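Local coordinates for protein O-methyltransferase family 2 (PDB 5I2H) that probably transfers a methyl group from S-adenosylmethionine to a hydroxyl oxygen of a small acceptor molecule and binds the flavone apigenin, at residues A177-A182 with D348-S353. Numbering follows the deposited sequence. Where two conformers were deposited one is given.
Sequences ADVLPA and DCIPTS
Val179, on the last turn of helix 154-179, meets the branched methyl of Ile350, one residue before the end of edge strand 345-351. The two side chains slide past one another in opposite directions, and CG2 of Ile350 comes up against the branch point of the valine, 3.7 Å from Val179 CB and 3.8 Å from Val179 CG2. With chi1 at -52°, that isoleucine methyl stands anti to its own backbone N and reaches the valine, while the longer arm, anti to the carbonyl carbon, reaches across to the helix end and puts CD1 of Ile350 3.7 Å from Val179 O. The second valine methyl also serves Thr352: the side chains cross at about a right angle, with Val179 CG2 4.1 Å from Thr352 CG2. CG1 of Val179 lies 4.2 Å from the carbonyl oxygen of Pro351. No hydrogen bond spans the two segments, so the join is a small apolar patch near the surface. Thr352 divides its two branches, the methyl facing the valine and OG1 hydrogen-bonded to His300. Beyond Val179 the chain leaves the helix, and Leu180 turns to Leu358 and Leu298 on neighbouring strands. The contact thus packs the C-terminal end of helix 154-179 against strand 345-351, one of the two edge strands of the Rossmann-like methyltransferase sheet within this chain, where Ile350 pairs through its backbone with Leu358 of antiparallel strand 357-362.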
# COMPACT_ATOMS: atom_id res chain seq x y z
N ALA A 177 14.45 -7.56 24.70
CA ALA A 177 15.15 -7.78 25.96
C ALA A 177 14.15 -8.06 27.09
O ALA A 177 14.41 -8.89 27.98
CB ALA A 177 16.04 -6.59 26.29
N ASP A 178 12.99 -7.39 27.06
CA ASP A 178 12.02 -7.58 28.12
C ASP A 178 11.47 -9.00 28.14
O ASP A 178 11.17 -9.54 29.22
CB ASP A 178 10.89 -6.56 27.97
CG ASP A 178 9.87 -6.64 29.08
OD1 ASP A 178 10.24 -6.42 30.25
OD2 ASP A 178 8.70 -6.95 28.78
N VAL A 179 11.32 -9.63 26.98
CA VAL A 179 10.68 -10.96 26.96
C VAL A 179 11.67 -12.11 26.87
O VAL A 179 11.25 -13.27 26.99
CB VAL A 179 9.66 -11.10 25.81
CG1 VAL A 179 8.61 -9.99 25.91
CG2 VAL A 179 10.35 -11.11 24.45
N LEU A 180 12.96 -11.85 26.69
CA LEU A 180 13.93 -12.95 26.68
C LEU A 180 14.06 -13.55 28.08
O LEU A 180 14.46 -12.84 29.01
CB LEU A 180 15.29 -12.46 26.21
CG LEU A 180 16.38 -13.52 26.23
CD1 LEU A 180 16.09 -14.62 25.22
CD2 LEU A 180 17.70 -12.86 25.94
N PRO A 181 13.76 -14.84 28.27
CA PRO A 181 13.94 -15.44 29.61
C PRO A 181 15.41 -15.55 29.97
O PRO A 181 16.27 -15.65 29.10
CB PRO A 181 13.29 -16.83 29.47
CG PRO A 181 12.37 -16.73 28.23
CD PRO A 181 13.13 -15.76 27.32
N ALA A 182 15.70 -15.54 31.28
CA ALA A 182 17.09 -15.65 31.74
C ALA A 182 17.77 -16.94 31.29
O ALA A 182 19.00 -16.96 31.13
CB ALA A 182 17.15 -15.55 33.27
N ASP A 348 9.33 -22.15 22.78
CA ASP A 348 8.25 -21.17 22.87
C ASP A 348 8.38 -20.18 21.72
O ASP A 348 9.42 -20.10 21.06
CB ASP A 348 8.31 -20.44 24.22
CG ASP A 348 6.97 -19.90 24.67
OD1 ASP A 348 6.02 -19.93 23.87
OD2 ASP A 348 6.88 -19.45 25.84
N CYS A 349 7.31 -19.41 21.51
CA CYS A 349 7.28 -18.30 20.55
C CYS A 349 6.67 -17.11 21.27
O CYS A 349 5.58 -17.23 21.83
CB CYS A 349 6.46 -18.69 19.30
SG CYS A 349 6.30 -17.43 18.07
N ILE A 350 7.38 -15.98 21.33
CA ILE A 350 6.97 -14.84 22.12
C ILE A 350 6.98 -13.58 21.26
O ILE A 350 8.03 -13.21 20.73
CB ILE A 350 7.86 -14.61 23.35
CG1 ILE A 350 8.01 -15.90 24.18
CG2 ILE A 350 7.33 -13.44 24.16
CD1 ILE A 350 9.10 -15.77 25.25
N PRO A 351 5.87 -12.86 21.12
CA PRO A 351 5.87 -11.65 20.29
C PRO A 351 6.77 -10.56 20.88
O PRO A 351 6.86 -10.40 22.10
CB PRO A 351 4.40 -11.20 20.30
CG PRO A 351 3.62 -12.40 20.80
CD PRO A 351 4.54 -13.19 21.66
N THR A 352 7.43 -9.82 19.98
CA THR A 352 8.20 -8.64 20.37
C THR A 352 7.43 -7.42 19.89
O THR A 352 6.42 -7.04 20.52
CB THR A 352 9.65 -8.74 19.87
OG1 THR A 352 9.66 -8.85 18.44
CG2 THR A 352 10.35 -10.02 20.49
N SER A 353 7.88 -6.74 18.83
CA SER A 353 7.11 -5.65 18.24
C SER A 353 7.45 -5.59 16.75
O SER A 353 8.29 -6.35 16.26
CB SER A 353 7.40 -4.30 18.90
OG SER A 353 6.57 -3.30 18.32